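Local coordinates for 3-dehydroquinate dehydratase (Clostridium difficile, PDB 4H3D), which catalyses the cis-dehydration of 3-dehydroquinate to 3-dehydroshikimate through an imine intermediate, the third step of the chorismate pathway, at residues E60-V65 with K106-T111. Residues are numbered along the deposited sequence; the frame is centred on the assembly and turned at random.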
ATOM      1  N   GLU B  60      12.091  14.032 -33.849  1.00 26.53           N
ATOM      2  CA  GLU B  60      12.239  15.368 -34.457  1.00 27.83           C
ATOM      3  C   GLU B  60      11.604  15.499 -35.848  1.00 28.69           C
ATOM      4  O   GLU B  60      11.520  16.599 -36.394  1.00 29.38           O
ATOM      5  CB  GLU B  60      13.707  15.769 -34.506  1.00 30.32           C
ATOM      6  CG  GLU B  60      14.303  16.009 -33.137  1.00 31.65           C
ATOM      7  CD  GLU B  60      15.803  16.166 -33.191  1.00 40.74           C
ATOM      8  OE1 GLU B  60      16.506  15.171 -33.497  1.00 43.04           O
ATOM      9  OE2 GLU B  60      16.274  17.273 -32.898  1.00 45.28           O
ATOM     10  N   ASN B  61      11.151  14.383 -36.412  1.00 28.17           N
ATOM     11  CA  ASN B  61      10.477  14.393 -37.688  1.00 28.21           C
ATOM     12  C   ASN B  61       8.988  14.094 -37.484  1.00 26.62           C
ATOM     13  O   ASN B  61       8.586  12.942 -37.240  1.00 24.01           O
ATOM     14  CB  ASN B  61      11.106  13.393 -38.611  1.00 29.04           C
ATOM     15  CG  ASN B  61      10.658  13.570 -40.021  1.00 34.79           C
ATOM     16  OD1 ASN B  61       9.521  13.276 -40.359  1.00 31.95           O
ATOM     17  ND2 ASN B  61      11.559  14.076 -40.873  1.00 43.28           N
ATOM     18  N   ILE B  62       8.177  15.141 -37.590  1.00 26.32           N
ATOM     19  CA  ILE B  62       6.756  15.038 -37.296  1.00 26.85           C
ATOM     20  C   ILE B  62       6.046  13.992 -38.163  1.00 25.70           C
ATOM     21  O   ILE B  62       5.158  13.297 -37.691  1.00 24.44           O
ATOM     22  CB  ILE B  62       6.061  16.433 -37.406  1.00 28.14           C
ATOM     23  CG1 ILE B  62       4.650  16.374 -36.842  1.00 35.36           C
ATOM     24  CG2 ILE B  62       6.054  16.927 -38.838  1.00 32.34           C
ATOM     25  CD1 ILE B  62       4.612  15.991 -35.409  1.00 34.20           C
ATOM     26  N   LYS B  63       6.459  13.873 -39.420  1.00 25.80           N
ATOM     27  CA  LYS B  63       5.865  12.904 -40.317  1.00 27.86           C
ATOM     28  C   LYS B  63       6.069  11.459 -39.823  1.00 26.96           C
ATOM     29  O   LYS B  63       5.150  10.637 -39.906  1.00 25.74           O
ATOM     30  CB  LYS B  63       6.424  13.085 -41.736  1.00 30.03           C
ATOM     31  CG  LYS B  63       5.828  12.154 -42.758  1.00 35.14           C
ATOM     32  CD  LYS B  63       6.312  12.505 -44.169  1.00 40.96           C
ATOM     33  CE  LYS B  63       5.689  11.600 -45.183  1.00 44.49           C
ATOM     34  NZ  LYS B  63       6.183  11.860 -46.557  1.00 52.75           N
ATOM     35  N   GLU B  64       7.271  11.152 -39.336  1.00 26.17           N
ATOM     36  CA  GLU B  64       7.570   9.794 -38.831  1.00 26.64           C
ATOM     37  C   GLU B  64       6.850   9.541 -37.506  1.00 24.56           C
ATOM     38  O   GLU B  64       6.389   8.417 -37.238  1.00 25.39           O
ATOM     39  CB  GLU B  64       9.093   9.563 -38.740  1.00 27.39           C
ATOM     40  CG  GLU B  64       9.747   9.467 -40.154  1.00 31.14           C
ATOM     41  CD  GLU B  64      11.285   9.523 -40.164  1.00 34.92           C
ATOM     42  OE1 GLU B  64      11.892   8.920 -41.069  1.00 46.81           O
ATOM     43  OE2 GLU B  64      11.887  10.186 -39.306  1.00 39.86           O
ATOM     44  N   VAL B  65       6.707  10.585 -36.695  1.00 23.45           N
ATOM     45  CA  VAL B  65       5.953  10.472 -35.450  1.00 22.16           C
ATOM     46  C   VAL B  65       4.488  10.136 -35.782  1.00 23.86           C
ATOM     47  O   VAL B  65       3.876   9.268 -35.142  1.00 22.58           O
ATOM     48  CB  VAL B  65       5.967  11.771 -34.619  1.00 20.57           C
ATOM     49  CG1 VAL B  65       4.965  11.660 -33.429  1.00 22.41           C
ATOM     50  CG2 VAL B  65       7.398  12.110 -34.127  1.00 18.88           C
ATOM     51  N   LYS B 106       0.990  20.243 -30.495  1.00 22.00           N
ATOM     52  CA  LYS B 106      -0.139  20.798 -31.222  1.00 23.53           C
ATOM     53  C   LYS B 106      -0.474  19.942 -32.430  1.00 24.64           C
ATOM     54  O   LYS B 106      -1.620  19.603 -32.653  1.00 24.92           O
ATOM     55  CB  LYS B 106       0.158  22.237 -31.638  1.00 23.06           C
ATOM     56  CG  LYS B 106       0.184  23.200 -30.453  1.00 25.74           C
ATOM     57  CD  LYS B 106       0.397  24.647 -30.893  1.00 31.20           C
ATOM     58  CE  LYS B 106      -0.801  25.233 -31.608  1.00 35.24           C
ATOM     59  NZ  LYS B 106      -0.456  26.554 -32.244  1.00 38.89           N
ATOM     60  N   GLU B 107       0.540  19.575 -33.199  1.00 24.12           N
ATOM     61  CA  GLU B 107       0.321  18.779 -34.393  1.00 27.70           C
ATOM     62  C   GLU B 107      -0.260  17.425 -34.072  1.00 26.70           C
ATOM     63  O   GLU B 107      -1.132  16.932 -34.798  1.00 25.33           O
ATOM     64  CB  GLU B 107       1.628  18.602 -35.174  1.00 29.82           C
ATOM     65  CG  GLU B 107       2.029  19.817 -35.950  1.00 37.46           C
ATOM     66  CD  GLU B 107       1.146  20.035 -37.162  1.00 47.72           C
ATOM     67  OE1 GLU B 107       0.764  19.034 -37.824  1.00 50.82           O
ATOM     68  OE2 GLU B 107       0.840  21.207 -37.458  1.00 56.62           O
ATOM     69  N   ILE B 108       0.215  16.809 -32.991  1.00 25.04           N
ATOM     70  CA  ILE B 108      -0.277  15.503 -32.626  1.00 23.61           C
ATOM     71  C   ILE B 108      -1.700  15.611 -32.079  1.00 23.44           C
ATOM     72  O   ILE B 108      -2.532  14.747 -32.372  1.00 22.02           O
ATOM     73  CB  ILE B 108       0.684  14.760 -31.655  1.00 24.83           C
ATOM     74  CG1 ILE B 108       2.016  14.500 -32.350  1.00 25.34           C
ATOM     75  CG2 ILE B 108       0.077  13.429 -31.187  1.00 19.06           C
ATOM     76  CD1 ILE B 108       1.897  13.901 -33.737  1.00 28.81           C
ATOM     77  N   SER B 109      -1.987  16.666 -31.308  1.00 22.48           N
ATOM     78  CA  SER B 109      -3.360  16.890 -30.814  1.00 22.86           C
ATOM     79  C   SER B 109      -4.302  17.066 -31.980  1.00 24.21           C
ATOM     80  O   SER B 109      -5.444  16.657 -31.918  1.00 24.32           O
ATOM     81  CB  SER B 109      -3.461  18.150 -29.945  1.00 21.71           C
ATOM     82  OG  SER B 109      -2.711  18.042 -28.771  1.00 20.61           O
ATOM     83  N   ASN B 110      -3.806  17.698 -33.047  1.00 26.97           N
ATOM     84  CA  ASN B 110      -4.612  17.959 -34.232  1.00 27.62           C
ATOM     85  C   ASN B 110      -5.020  16.701 -35.019  1.00 28.15           C
ATOM     86  O   ASN B 110      -6.008  16.733 -35.747  1.00 28.71           O
ATOM     87  CB  ASN B 110      -3.892  18.936 -35.178  1.00 29.40           C
ATOM     88  CG  ASN B 110      -4.793  19.440 -36.268  1.00 34.91           C
ATOM     89  OD1 ASN B 110      -5.885  19.925 -35.993  1.00 37.45           O
ATOM     90  ND2 ASN B 110      -4.353  19.315 -37.527  1.00 33.62           N
ATOM     91  N   THR B 111      -4.271  15.602 -34.876  1.00 26.06           N
ATOM     92  CA  THR B 111      -4.592  14.371 -35.620  1.00 28.32           C
ATOM     93  C   THR B 111      -5.909  13.744 -35.207  1.00 29.87           C
ATOM     94  O   THR B 111      -6.520  13.042 -35.988  1.00 29.65           O
ATOM     95  CB  THR B 111      -3.520  13.274 -35.441  1.00 29.22           C
ATOM     96  OG1 THR B 111      -3.477  12.861 -34.068  1.00 24.02           O
ATOM     97  CG2 THR B 111      -2.156  13.763 -35.893  1.00 28.96           C
TER
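The first turn of helix 62-76 and the last turns of helix 98-110 approach most closely at I62 and E107, whose CA atoms are 8.0 Å apart. These are successive helices on the outside of the TIM barrel, where helix 62-76 precedes strand 81-84 and helix 98-110 follows it, and they meet through apolar side chains with no hydrogen bond between the two segments. I62 points across the interface: its CG1 branch runs anti to the backbone N (chi1 -169°), which carries CD1 to the facing helix. There CD1 lies 4.0 Å from E107 CB and 3.8 Å from I108 CD1. The two isoleucine chains run antiparallel alongside each other, while I62 lies roughly perpendicular to the E107 chain. I108 CD1 also meets V65 CG1 at 3.8 Å, so this one methyl bridges two residues a turn apart on helix 62-76. V65 and I108 form the buried part of the contact: I108 also packs on L69, V65 on F56, and the V65 side chain comes within about 4 Å of that of W51, a 3-dehydroquinate-binding residue. At the more open edge, E107 contributes only the aliphatic root of its side chain; the chain bends at chi2 (-72°), and OE1 forms a salt bridge with K66, adding an ionic link between the same two helices just beyond the apolar patch. Both helix ends have local side-chain bonds. N61 is the N-cap of helix 62-76, its OD1 accepting from E64 N at 3.3 Å. Near the C-terminal end of helix 98-110, I108 O accepts from both the amide and the hydroxyl of T111, and T111 OG1 lies in the carbonyl plane, 2.7 Å from I108 O.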